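Ddb_g0293866 (Dictyostelium discoideum, PDB 5LW6) binds ADP-ribose through the macrodomain described here and, as part of a longer protein, probably serves in sensing DNA damage. Local coordinates at residues Leu96-Glu101 / Phe125-Ile130; Pro59-Ser64 / Ile215-Val220; Ile76-Ile81 / Lys115-Lys120. All blocks are in the same frame, centred on the assembly; numbering follows the deposited sequence.

Contact 1 (Leu96-Glu101 / Phe125-Ile130); sequences LKMMVE and FEIIKI
Ile127 and Val100 meet methyl to methyl, CG2 against CG2 at 3.6 Å, on the face of the sheet that Met98 and Phe125 share. Met98, carried here as selenomethionine, has its CG anti to the backbone N and then bends at chi3 (79°), which brings its CE alongside the ethyl branch of Ile127, 3.9 Å from CD1. Met98 CB lies at the edge of the Phe125 ring, 3.8 Å from CE1. The beta-branched Ile127 suits an extended backbone and spreads its two arms to two neighbours; an alanine here would probably open a gap beside Val100 and take away the packing along one side of the Met98 methyl. Between the two strands runs a parallel ladder of five nearly straight bonds, from Glu126 N to Leu96 O (2.9 Å) as far as Ile130 N to Val100 O. On the other face Lys97 and Glu126 lie side by side, pointing the same way. The opposite charges probably attract, but Lys97 NZ stays 4.2 Å from Glu126 OE1, beyond a salt bridge, and bonds Leu141 O instead. The contact pairs the two parallel strands of a beta-alpha-beta unit, whose helix 107-116 packs through Phe113 on Met98 and Ile127. Strand 125-130 is an edge strand of the sheet, while strand 95-101 continues inward to strand 55-59, and helix 70-87 lies over Leu96 and Phe125.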
ATOM      1  N   LEU A  96      -4.065  -9.173  -4.993  1.00 11.94           N
ATOM      2  CA  LEU A  96      -3.855  -7.716  -4.840  1.00 11.16           C
ATOM      3  C   LEU A  96      -5.207  -7.039  -4.833  1.00 11.69           C
ATOM      4  O   LEU A  96      -6.054  -7.295  -5.747  1.00 12.53           O
ATOM      5  CB  LEU A  96      -2.985  -7.153  -5.972  1.00 11.23           C
ATOM      6  CG  LEU A  96      -1.556  -7.661  -6.119  1.00 11.28           C
ATOM      7  CD1 LEU A  96      -0.834  -6.960  -7.255  1.00 12.19           C
ATOM      8  CD2 LEU A  96      -0.800  -7.553  -4.835  1.00 11.53           C
ATOM      9  N   LYS A  97      -5.484  -6.265  -3.799  1.00 10.42           N
ATOM     10  CA  LYS A  97      -6.726  -5.532  -3.680  1.00 11.22           C
ATOM     11  C   LYS A  97      -6.405  -4.114  -3.469  1.00 12.34           C
ATOM     12  O   LYS A  97      -5.887  -3.727  -2.412  1.00 12.13           O
ATOM     13  CB  LYS A  97      -7.608  -6.057  -2.541  1.00 13.42           C
ATOM     14  CG  LYS A  97      -7.932  -7.540  -2.761  1.00 14.60           C
ATOM     15  CD  LYS A  97      -9.101  -8.017  -1.910  1.00 17.94           C
ATOM     16  CE  LYS A  97      -9.413  -9.497  -2.192  1.00 23.24           C
ATOM     17  NZ  LYS A  97     -10.451  -9.933  -1.223  1.00 27.32           N
HETATM   18  N   MSE A  98      -6.739  -3.300  -4.451  1.00 11.99           N
HETATM   19  CA  MSE A  98      -6.396  -1.895  -4.358  1.00 11.63           C
HETATM   20  C   MSE A  98      -7.632  -1.153  -3.943  1.00 13.65           C
HETATM   21  O   MSE A  98      -8.673  -1.183  -4.573  1.00 12.29           O
HETATM   22  CB  MSE A  98      -5.846  -1.318  -5.619  1.00 12.15           C
HETATM   23  CG  MSE A  98      -5.392   0.113  -5.468  1.00 12.96           C
HETATM   24 SE   MSE A  98      -4.543   0.802  -7.119  1.00 22.49          SE
HETATM   25  CE  MSE A  98      -6.137   1.114  -7.964  1.00 12.20           C
HETATM   26  N   MSE A  99      -7.518  -0.384  -2.887  1.00 11.76           N
HETATM   27  CA  MSE A  99      -8.642   0.305  -2.302  1.00 13.20           C
HETATM   28  C   MSE A  99      -8.675   1.712  -2.857  1.00 12.33           C
HETATM   29  O   MSE A  99      -7.749   2.464  -2.693  1.00 12.91           O
HETATM   30  CB  MSE A  99      -8.448   0.373  -0.764  1.00 14.54           C
HETATM   31  CG  MSE A  99      -8.356  -1.065  -0.215  1.00 17.10           C
HETATM   32 SE   MSE A  99      -8.050  -1.141   1.714  1.00 22.28          SE
HETATM   33  CE  MSE A  99      -6.091  -0.632   1.720  1.00 17.16           C
ATOM     34  N   VAL A 100      -9.762   2.098  -3.474  1.00 12.07           N
ATOM     35  CA  VAL A 100      -9.935   3.388  -4.108  1.00 11.62           C
ATOM     36  C   VAL A 100     -11.103   4.157  -3.454  1.00 11.80           C
ATOM     37  O   VAL A 100     -12.219   3.633  -3.317  1.00 13.73           O
ATOM     38  CB  VAL A 100     -10.161   3.231  -5.655  1.00 11.87           C
ATOM     39  CG1 VAL A 100     -10.462   4.558  -6.301  1.00 12.40           C
ATOM     40  CG2 VAL A 100      -9.019   2.477  -6.331  1.00 12.33           C
ATOM     41  N   GLU A 101     -10.866   5.406  -3.052  1.00 12.42           N
ATOM     42  CA  GLU A 101     -11.927   6.167  -2.421  1.00 15.03           C
ATOM     43  C   GLU A 101     -13.014   6.499  -3.451  1.00 14.39           C
ATOM     44  O   GLU A 101     -12.758   6.652  -4.660  1.00 13.75           O
ATOM     45  CB  GLU A 101     -11.359   7.380  -1.706  1.00 18.01           C
ATOM     46  CG  GLU A 101     -10.501   6.989  -0.492  1.00 20.13           C
ATOM     47  CD  GLU A 101      -9.837   8.180   0.201  1.00 25.43           C
ATOM     48  OE1 GLU A 101     -10.287   9.331  -0.037  1.00 24.85           O
ATOM     49  OE2 GLU A 101      -8.813   7.967   0.917  1.00 24.54           O
ATOM     50  N   PHE A 125      -5.981  -9.410  -9.426  1.00 13.54           N
ATOM     51  CA  PHE A 125      -6.053  -7.993  -9.059  1.00 12.20           C
ATOM     52  C   PHE A 125      -7.458  -7.493  -9.040  1.00 13.07           C
ATOM     53  O   PHE A 125      -8.224  -7.737 -10.006  1.00 11.64           O
ATOM     54  CB  PHE A 125      -5.276  -7.179 -10.059  1.00 11.94           C
ATOM     55  CG  PHE A 125      -5.383  -5.719  -9.839  1.00 12.13           C
ATOM     56  CD1 PHE A 125      -5.040  -5.153  -8.624  1.00 12.22           C
ATOM     57  CD2 PHE A 125      -5.866  -4.904 -10.848  1.00 12.54           C
ATOM     58  CE1 PHE A 125      -5.170  -3.777  -8.454  1.00 13.34           C
ATOM     59  CE2 PHE A 125      -5.967  -3.551 -10.701  1.00 13.60           C
ATOM     60  CZ  PHE A 125      -5.637  -2.994  -9.475  1.00 14.06           C
ATOM     61  N   GLU A 126      -7.865  -6.891  -7.923  1.00 11.64           N
ATOM     62  CA  GLU A 126      -9.199  -6.269  -7.834  1.00 13.79           C
ATOM     63  C   GLU A 126      -9.105  -4.869  -7.297  1.00 13.67           C
ATOM     64  O   GLU A 126      -8.187  -4.552  -6.509  1.00 11.74           O
ATOM     65  CB  GLU A 126     -10.077  -7.013  -6.830  1.00 18.26           C
ATOM     66  CG  GLU A 126     -10.291  -8.449  -7.203  1.00 22.94           C
ATOM     67  CD  GLU A 126     -11.189  -9.213  -6.221  1.00 33.47           C
ATOM     68  OE1 GLU A 126     -11.489  -8.687  -5.092  1.00 31.78           O
ATOM     69  OE2 GLU A 126     -11.582 -10.367  -6.616  1.00 42.45           O
ATOM     70  N   ILE A 127     -10.043  -4.037  -7.730  1.00 13.90           N
ATOM     71  CA  ILE A 127     -10.197  -2.673  -7.161  1.00 13.45           C
ATOM     72  C   ILE A 127     -11.408  -2.669  -6.325  1.00 14.68           C
ATOM     73  O   ILE A 127     -12.477  -3.094  -6.780  1.00 15.63           O
ATOM     74  CB  ILE A 127     -10.294  -1.623  -8.289  1.00 14.77           C
ATOM     75  CG1 ILE A 127      -8.942  -1.488  -8.983  1.00 15.96           C
ATOM     76  CG2 ILE A 127     -10.765  -0.300  -7.750  1.00 15.00           C
ATOM     77  CD1 ILE A 127      -8.870  -0.535 -10.143  1.00 16.43           C
ATOM     78  N   ILE A 128     -11.309  -2.174  -5.110  1.00 13.97           N
ATOM     79  CA  ILE A 128     -12.386  -2.171  -4.125  1.00 16.20           C
ATOM     80  C   ILE A 128     -12.658  -0.717  -3.793  1.00 15.54           C
ATOM     81  O   ILE A 128     -11.719   0.012  -3.429  1.00 14.80           O
ATOM     82  CB  ILE A 128     -11.917  -2.801  -2.799  1.00 17.76           C
ATOM     83  CG1 ILE A 128     -11.400  -4.210  -3.060  1.00 22.48           C
ATOM     84  CG2 ILE A 128     -12.986  -2.765  -1.698  1.00 19.20           C
ATOM     85  CD1 ILE A 128     -12.373  -5.097  -3.776  1.00 21.99           C
ATOM     86  N   LYS A 129     -13.909  -0.298  -3.939  1.00 15.27           N
ATOM     87  CA  LYS A 129     -14.326   1.072  -3.640  1.00 16.64           C
ATOM     88  C   LYS A 129     -14.569   1.199  -2.156  1.00 16.31           C
ATOM     89  O   LYS A 129     -15.247   0.330  -1.598  1.00 17.46           O
ATOM     90  CB  LYS A 129     -15.624   1.365  -4.416  1.00 18.47           C
ATOM     91  CG  LYS A 129     -16.132   2.799  -4.251  1.00 24.60           C
ATOM     92  CD  LYS A 129     -17.333   3.124  -5.139  1.00 30.54           C
ATOM     93  CE  LYS A 129     -18.587   2.385  -4.734  1.00 36.00           C
ATOM     94  NZ  LYS A 129     -19.663   2.725  -5.712  1.00 39.42           N
ATOM     95  N   ILE A 130     -13.970   2.185  -1.496  1.00 14.81           N
ATOM     96  CA  ILE A 130     -14.230   2.456  -0.101  1.00 16.09           C
ATOM     97  C   ILE A 130     -14.747   3.886   0.023  1.00 17.19           C
ATOM     98  O   ILE A 130     -14.431   4.739  -0.819  1.00 15.45           O
ATOM     99  CB  ILE A 130     -12.964   2.179   0.774  1.00 16.44           C
ATOM    100  CG1 ILE A 130     -11.775   3.084   0.373  1.00 16.11           C
ATOM    101  CG2 ILE A 130     -12.603   0.687   0.662  1.00 16.28           C
ATOM    102  CD1 ILE A 130     -10.698   3.241   1.422  1.00 17.79           C
TER

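Contact 2 (Pro59-Ser64 / Ile215-Val220); sequences PFISTS and ILVLGV
Ser62 OG gives its proton to Val220 O at 2.8 Å, the one hydrogen bond that crosses between the two segments. With OG beside its own backbone N (chi1 -67°), the hydroxyl reaches the carbonyl well off its axis, at a C=O...O angle of 124°. A serine suits this buried place because it is small and still supplies a donor for a main-chain oxygen. Gly219 passes close by: a CB built on it would fall only 2.6 Å from Ser62 OG and equally near Ile61 CG2, so the absence of a side chain lets the two backbones come together. Ile61 fills the apolar half of the contact. Its CG2 rests on Gly219 CA, and its CD1 touches Val217 CG1 at 3.9 Å, the two side chains crossing at about a right angle. The Ile61 loop is shaped by a type II turn from Phe60 to Thr63, with Ser62 at positive phi (75°). Phe60 O accepts two bonds, from Thr63 N and from Thr63 OG1 (2.8 Å), while the Thr63 methyl CG2 sits over the centre of the Phe60 ring. Outside the pair, Glu149 takes the N-H of Ser62, and Leu241 of helix 237-253 packs on Ile61. Both segments leave the C-terminal ends of parallel strands, 55-59 and 213-217, where macrodomains have their ADP-ribose cleft; the Ile-Ser-Thr sequence resembles the loop that cradles the diphosphate in relatives, so a similar role is plausible here.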
ATOM      1  N   PRO A  59      -3.664   1.025  -0.727  1.00  9.84           N
ATOM      2  CA  PRO A  59      -4.319   2.160  -1.303  1.00 10.85           C
ATOM      3  C   PRO A  59      -3.814   2.508  -2.725  1.00 10.32           C
ATOM      4  O   PRO A  59      -2.794   1.995  -3.170  1.00 10.09           O
ATOM      5  CB  PRO A  59      -3.994   3.261  -0.272  1.00 11.97           C
ATOM      6  CG  PRO A  59      -2.615   2.951   0.105  1.00 12.09           C
ATOM      7  CD  PRO A  59      -2.588   1.419   0.205  1.00 10.87           C
ATOM      8  N   PHE A  60      -4.608   3.324  -3.433  1.00 11.62           N
ATOM      9  CA  PHE A  60      -4.233   3.927  -4.713  1.00 11.47           C
ATOM     10  C   PHE A  60      -3.289   5.074  -4.363  1.00 12.51           C
ATOM     11  O   PHE A  60      -3.700   6.209  -4.058  1.00 11.41           O
ATOM     12  CB  PHE A  60      -5.510   4.350  -5.408  1.00 11.72           C
ATOM     13  CG  PHE A  60      -5.370   4.857  -6.810  1.00 11.04           C
ATOM     14  CD1 PHE A  60      -4.244   4.618  -7.570  1.00 10.98           C
ATOM     15  CD2 PHE A  60      -6.488   5.504  -7.438  1.00 10.95           C
ATOM     16  CE1 PHE A  60      -4.161   5.014  -8.888  1.00 10.48           C
ATOM     17  CE2 PHE A  60      -6.377   5.936  -8.779  1.00 11.09           C
ATOM     18  CZ  PHE A  60      -5.217   5.710  -9.489  1.00 11.06           C
ATOM     19  N   ILE A  61      -2.009   4.721  -4.312  1.00 11.83           N
ATOM     20  CA  ILE A  61      -1.028   5.520  -3.579  1.00 12.23           C
ATOM     21  C   ILE A  61      -1.030   6.970  -4.034  1.00 13.36           C
ATOM     22  O   ILE A  61      -0.979   7.232  -5.239  1.00 12.19           O
ATOM     23  CB  ILE A  61       0.374   4.875  -3.666  1.00 12.18           C
ATOM     24  CG1 ILE A  61       0.295   3.368  -3.270  1.00 12.24           C
ATOM     25  CG2 ILE A  61       1.393   5.749  -2.960  1.00 12.39           C
ATOM     26  CD1 ILE A  61       1.657   2.702  -3.348  1.00 12.05           C
ATOM     27  N   SER A  62      -1.158   7.857  -3.045  1.00 13.43           N
ATOM     28  CA  SER A  62      -1.013   9.346  -3.159  1.00 13.42           C
ATOM     29  C   SER A  62      -2.191  10.046  -3.810  1.00 14.70           C
ATOM     30  O   SER A  62      -2.133  11.250  -4.007  1.00 17.29           O
ATOM     31  CB  SER A  62       0.272   9.689  -3.891  1.00 16.53           C
ATOM     32  OG  SER A  62       1.356   9.297  -3.051  1.00 15.68           O
ATOM     33  N   THR A  63      -3.257   9.342  -4.136  1.00 13.57           N
ATOM     34  CA  THR A  63      -4.322   9.928  -4.920  1.00 15.21           C
ATOM     35  C   THR A  63      -5.342  10.680  -4.147  1.00 22.84           C
ATOM     36  O   THR A  63      -6.133  11.439  -4.721  1.00 26.89           O
ATOM     37  CB  THR A  63      -5.096   8.916  -5.778  1.00 15.32           C
ATOM     38  OG1 THR A  63      -5.691   7.908  -5.000  1.00 14.84           O
ATOM     39  CG2 THR A  63      -4.159   8.285  -6.786  1.00 16.02           C
ATOM     40  N   SER A  64      -5.467  10.500  -2.895  1.00 22.23           N
ATOM     41  CA  SER A  64      -6.631  11.354  -2.447  1.00 25.51           C
ATOM     42  C   SER A  64      -6.115  12.560  -1.705  1.00 20.83           C
ATOM     43  O   SER A  64      -5.762  13.600  -2.337  1.00 22.32           O
ATOM     44  CB  SER A  64      -7.667  10.538  -1.708  1.00 25.10           C
ATOM     45  OG  SER A  64      -7.008   9.495  -1.023  1.00 33.98           O
ATOM     46  N   ILE A 215       1.828  -2.285   6.648  1.00 10.30           N
ATOM     47  CA  ILE A 215       2.934  -1.682   5.934  1.00 10.13           C
ATOM     48  C   ILE A 215       2.627  -0.188   5.786  1.00 10.55           C
ATOM     49  O   ILE A 215       1.594   0.239   5.246  1.00  9.86           O
ATOM     50  CB  ILE A 215       3.080  -2.302   4.517  1.00 10.43           C
ATOM     51  CG1 ILE A 215       3.264  -3.810   4.562  1.00 11.37           C
ATOM     52  CG2 ILE A 215       4.167  -1.572   3.722  1.00 10.78           C
ATOM     53  CD1 ILE A 215       3.175  -4.495   3.199  1.00 12.67           C
ATOM     54  N   LEU A 216       3.539   0.643   6.285  1.00 10.01           N
ATOM     55  CA  LEU A 216       3.375   2.051   6.178  1.00 11.01           C
ATOM     56  C   LEU A 216       4.079   2.463   4.884  1.00 10.43           C
ATOM     57  O   LEU A 216       5.220   2.147   4.693  1.00 10.90           O
ATOM     58  CB  LEU A 216       4.118   2.692   7.377  1.00 13.29           C
ATOM     59  CG  LEU A 216       3.607   2.285   8.763  1.00 14.72           C
ATOM     60  CD1 LEU A 216       4.285   3.152   9.799  1.00 15.56           C
ATOM     61  CD2 LEU A 216       2.145   2.517   8.967  1.00 15.41           C
ATOM     62  N   VAL A 217       3.375   3.189   4.030  1.00 11.62           N
ATOM     63  CA  VAL A 217       3.813   3.441   2.658  1.00 12.21           C
ATOM     64  C   VAL A 217       4.060   4.941   2.539  1.00 11.60           C
ATOM     65  O   VAL A 217       3.150   5.703   2.733  1.00 11.89           O
ATOM     66  CB  VAL A 217       2.643   3.054   1.702  1.00 12.89           C
ATOM     67  CG1 VAL A 217       2.979   3.440   0.291  1.00 14.52           C
ATOM     68  CG2 VAL A 217       2.350   1.559   1.805  1.00 13.61           C
ATOM     69  N   LEU A 218       5.264   5.372   2.213  1.00 12.21           N
ATOM     70  CA  LEU A 218       5.577   6.786   2.170  1.00 12.22           C
ATOM     71  C   LEU A 218       5.557   7.245   0.678  1.00 13.43           C
ATOM     72  O   LEU A 218       6.578   7.333  -0.002  1.00 13.78           O
ATOM     73  CB  LEU A 218       6.923   7.049   2.867  1.00 13.41           C
ATOM     74  CG  LEU A 218       6.780   7.269   4.364  1.00 16.37           C
ATOM     75  CD1 LEU A 218       6.303   6.046   5.086  1.00 18.32           C
ATOM     76  CD2 LEU A 218       8.119   7.696   4.912  1.00 16.44           C
ATOM     77  N   GLY A 219       4.354   7.441   0.155  1.00 13.76           N
ATOM     78  CA  GLY A 219       4.181   7.893  -1.206  1.00 13.11           C
ATOM     79  C   GLY A 219       4.466   9.407  -1.249  1.00 14.44           C
ATOM     80  O   GLY A 219       4.634  10.060  -0.222  1.00 15.94           O
ATOM     81  N   VAL A 220       4.409   9.940  -2.449  1.00 14.11           N
ATOM     82  CA  VAL A 220       4.721  11.306  -2.743  1.00 14.58           C
ATOM     83  C   VAL A 220       3.504  12.178  -2.433  1.00 14.84           C
ATOM     84  O   VAL A 220       2.408  11.917  -2.874  1.00 14.78           O
ATOM     85  CB  VAL A 220       5.122  11.426  -4.216  1.00 14.86           C
ATOM     86  CG1 VAL A 220       5.270  12.870  -4.616  1.00 15.52           C
ATOM     87  CG2 VAL A 220       6.383  10.643  -4.496  1.00 15.43           C
TER

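Contact 3 (Ile76-Ile81 / Lys115-Lys120); sequences ISANAI and KHFNDK
Ala78, on the helical segment 76-81, faces the last turn of helix 107-116, its CA 6.1 Å from that of His116, just before the chain leaves the helix at Phe117. The alanine methyl is small enough to let the backbones draw close, and its CB touches His116 CB at 3.5 Å. Asn79 reaches across to the same histidine: its ND2 comes 3.6 Å from CD2, with the amide turned 82° from the imidazole plane. This is contact without a hydrogen bond, and His116 ND1 is held instead by Ser112 O. Phe117 has its CG beside the backbone N (chi1 -61°), which swings the ring toward the helix so that CE1, at the ring edge, lies 3.4 Å from Ala78 O, while CZ approaches Ile81 CG2. Beyond it, Asn118 takes positive phi, a conformation asparagine tolerates well, as the C-prime residue of a Schellman motif: its N bonds Lys115 O, and Asp119 N reaches back to the carbonyl of the residue before Lys115. Both helices lie against the same face of the sheet. Phe113, one turn back in helix 107-116, packs on Ala78, Trp121 meets the Phe117 ring edge-to-face, and helix 237-253 touches Ile81 through Phe249.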
ATOM      1  N   ILE A  76       1.096   4.937 -13.568  1.00 10.71           N
ATOM      2  CA  ILE A  76       2.186   4.367 -12.776  1.00 11.02           C
ATOM      3  C   ILE A  76       1.687   3.136 -12.011  1.00 10.46           C
ATOM      4  O   ILE A  76       2.309   2.101 -12.080  1.00 10.78           O
ATOM      5  CB  ILE A  76       2.768   5.399 -11.825  1.00 11.85           C
ATOM      6  CG1 ILE A  76       3.583   6.406 -12.592  1.00 12.91           C
ATOM      7  CG2 ILE A  76       3.649   4.764 -10.735  1.00 13.72           C
ATOM      8  CD1 ILE A  76       3.792   7.674 -11.825  1.00 13.46           C
ATOM      9  N   SER A  77       0.553   3.253 -11.330  1.00 10.92           N
ATOM     10  CA  SER A  77      -0.038   2.207 -10.573  1.00 11.95           C
ATOM     11  C   SER A  77      -0.283   0.994 -11.491  1.00 10.94           C
ATOM     12  O   SER A  77       0.091  -0.149 -11.192  1.00  9.07           O
ATOM     13  CB  SER A  77      -1.453   2.705 -10.057  1.00 13.68           C
ATOM     14  OG  SER A  77      -2.025   1.701  -9.316  1.00 18.58           O
ATOM     15  N   ALA A  78      -0.992   1.225 -12.590  1.00 10.31           N
ATOM     16  CA  ALA A  78      -1.392   0.111 -13.482  1.00  9.82           C
ATOM     17  C   ALA A  78      -0.165  -0.586 -14.040  1.00 10.09           C
ATOM     18  O   ALA A  78      -0.098  -1.811 -14.118  1.00  8.97           O
ATOM     19  CB  ALA A  78      -2.240   0.581 -14.649  1.00 10.08           C
ATOM     20  N   ASN A  79       0.801   0.218 -14.481  1.00  9.59           N
ATOM     21  CA  ASN A  79       1.984  -0.343 -15.039  1.00  9.89           C
ATOM     22  C   ASN A  79       2.798  -1.152 -13.986  1.00  8.61           C
ATOM     23  O   ASN A  79       3.326  -2.223 -14.293  1.00  8.39           O
ATOM     24  CB  ASN A  79       2.824   0.745 -15.758  1.00  9.47           C
ATOM     25  CG  ASN A  79       2.314   1.034 -17.214  1.00 11.37           C
ATOM     26  OD1 ASN A  79       2.608   2.101 -17.771  1.00 16.53           O
ATOM     27  ND2 ASN A  79       1.555   0.110 -17.825  1.00  9.74           N
ATOM     28  N   ALA A  80       2.936  -0.648 -12.757  1.00  8.97           N
ATOM     29  CA  ALA A  80       3.696  -1.297 -11.737  1.00  9.25           C
ATOM     30  C   ALA A  80       3.004  -2.629 -11.363  1.00  8.96           C
ATOM     31  O   ALA A  80       3.653  -3.658 -11.141  1.00  8.69           O
ATOM     32  CB  ALA A  80       3.837  -0.425 -10.505  1.00 10.22           C
ATOM     33  N   ILE A  81       1.673  -2.591 -11.311  1.00  8.93           N
ATOM     34  CA  ILE A  81       0.899  -3.739 -10.917  1.00  8.72           C
ATOM     35  C   ILE A  81       1.077  -4.835 -11.969  1.00 10.61           C
ATOM     36  O   ILE A  81       1.268  -6.023 -11.654  1.00  9.53           O
ATOM     37  CB  ILE A  81      -0.610  -3.389 -10.694  1.00  9.86           C
ATOM     38  CG1 ILE A  81      -0.766  -2.631  -9.331  1.00 11.35           C
ATOM     39  CG2 ILE A  81      -1.514  -4.645 -10.653  1.00 10.50           C
ATOM     40  CD1 ILE A  81      -2.052  -1.830  -9.194  1.00 13.02           C
ATOM     41  N   LYS A 115      -7.018  -0.455 -20.097  1.00 16.27           N
ATOM     42  CA  LYS A 115      -6.205  -0.093 -21.228  1.00 16.98           C
ATOM     43  C   LYS A 115      -4.740  -0.439 -20.969  1.00 17.88           C
ATOM     44  O   LYS A 115      -4.084  -1.042 -21.817  1.00 17.41           O
ATOM     45  CB  LYS A 115      -6.394   1.393 -21.516  1.00 21.28           C
ATOM     46  CG  LYS A 115      -5.493   1.982 -22.561  1.00 27.69           C
ATOM     47  CD  LYS A 115      -5.504   3.538 -22.544  1.00 34.35           C
ATOM     48  CE  LYS A 115      -4.871   4.099 -23.844  1.00 43.67           C
ATOM     49  NZ  LYS A 115      -4.555   5.576 -23.960  1.00 45.79           N
ATOM     50  N   HIS A 116      -4.250  -0.146 -19.772  1.00 14.93           N
ATOM     51  CA  HIS A 116      -2.881  -0.521 -19.406  1.00 18.10           C
ATOM     52  C   HIS A 116      -2.639  -1.993 -19.277  1.00 17.71           C
ATOM     53  O   HIS A 116      -1.533  -2.426 -19.347  1.00 18.06           O
ATOM     54  CB  HIS A 116      -2.473   0.218 -18.095  1.00 18.36           C
ATOM     55  CG  HIS A 116      -2.250   1.666 -18.317  1.00 19.99           C
ATOM     56  ND1 HIS A 116      -3.217   2.635 -18.118  1.00 21.49           N
ATOM     57  CD2 HIS A 116      -1.168   2.314 -18.806  1.00 20.60           C
ATOM     58  CE1 HIS A 116      -2.740   3.814 -18.488  1.00 21.48           C
ATOM     59  NE2 HIS A 116      -1.517   3.634 -18.922  1.00 20.59           N
ATOM     60  N   PHE A 117      -3.693  -2.804 -19.079  1.00 15.60           N
ATOM     61  CA  PHE A 117      -3.578  -4.196 -18.978  1.00 14.91           C
ATOM     62  C   PHE A 117      -3.839  -4.885 -20.311  1.00 16.37           C
ATOM     63  O   PHE A 117      -3.914  -6.101 -20.353  1.00 15.61           O
ATOM     64  CB  PHE A 117      -4.594  -4.773 -17.970  1.00 14.81           C
ATOM     65  CG  PHE A 117      -4.442  -4.278 -16.564  1.00 13.49           C
ATOM     66  CD1 PHE A 117      -3.169  -3.898 -16.085  1.00 13.39           C
ATOM     67  CD2 PHE A 117      -5.545  -4.252 -15.709  1.00 14.24           C
ATOM     68  CE1 PHE A 117      -3.038  -3.455 -14.797  1.00 14.89           C
ATOM     69  CE2 PHE A 117      -5.423  -3.817 -14.401  1.00 15.64           C
ATOM     70  CZ  PHE A 117      -4.134  -3.419 -13.944  1.00 13.89           C
ATOM     71  N   ASN A 118      -4.000  -4.118 -21.381  1.00 18.07           N
ATOM     72  CA  ASN A 118      -4.134  -4.665 -22.707  1.00 22.27           C
ATOM     73  C   ASN A 118      -5.312  -5.593 -22.839  1.00 19.94           C
ATOM     74  O   ASN A 118      -5.238  -6.639 -23.508  1.00 18.14           O
ATOM     75  CB  ASN A 118      -2.822  -5.348 -23.130  1.00 25.67           C
ATOM     76  CG  ASN A 118      -1.633  -4.411 -23.031  1.00 31.62           C
ATOM     77  OD1 ASN A 118      -0.686  -4.627 -22.271  1.00 28.57           O
ATOM     78  ND2 ASN A 118      -1.706  -3.325 -23.782  1.00 34.27           N
ATOM     79  N   ASP A 119      -6.398  -5.221 -22.153  1.00 21.78           N
ATOM     80  CA  ASP A 119      -7.632  -6.037 -22.049  1.00 22.18           C
ATOM     81  C   ASP A 119      -7.460  -7.433 -21.474  1.00 20.37           C
ATOM     82  O   ASP A 119      -8.265  -8.326 -21.769  1.00 21.44           O
ATOM     83  CB  ASP A 119      -8.433  -6.080 -23.408  1.00 25.40           C
ATOM     84  CG  ASP A 119      -9.202  -4.787 -23.678  1.00 29.27           C
ATOM     85  OD1 ASP A 119      -9.935  -4.332 -22.774  1.00 26.23           O
ATOM     86  OD2 ASP A 119      -9.032  -4.167 -24.777  1.00 32.47           O
ATOM     87  N   LYS A 120      -6.425  -7.631 -20.649  1.00 17.86           N
ATOM     88  CA  LYS A 120      -6.168  -8.915 -20.027  1.00 18.39           C
ATOM     89  C   LYS A 120      -5.988  -8.611 -18.552  1.00 16.59           C
ATOM     90  O   LYS A 120      -4.939  -8.731 -17.992  1.00 19.91           O
ATOM     91  CB  LYS A 120      -4.975  -9.636 -20.619  1.00 20.57           C
ATOM     92  CG  LYS A 120      -5.190 -10.125 -22.075  1.00 23.51           C
ATOM     93  CD  LYS A 120      -3.914 -10.570 -22.734  1.00 27.89           C
ATOM     94  CE  LYS A 120      -3.082  -9.368 -23.103  1.00 31.15           C
ATOM     95  NZ  LYS A 120      -1.825  -9.801 -23.740  1.00 35.27           N
TER

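Contacts 1 and 2 both belong to the central sheet, their centres 13 Å apart: contact 1 joins its edge strand 125-130 to strand 95-101, and contact 2 gathers the loops that follow strands 55-59 and 213-217. Contact 3 lies about 14 Å from contact 1, where helices 70-87 and 107-116 pack together, and 18 Å from contact 2. Along the chain, the segments of contacts 1 and 3 alternate, and all four fall between the two halves of contact 2. Phe125 packs on both Phe117 and Ile81, and Ser77 touches Met98 and Phe60, so one core connects the helical layer, the sheet and the loops at the probable ADP-ribose cleft.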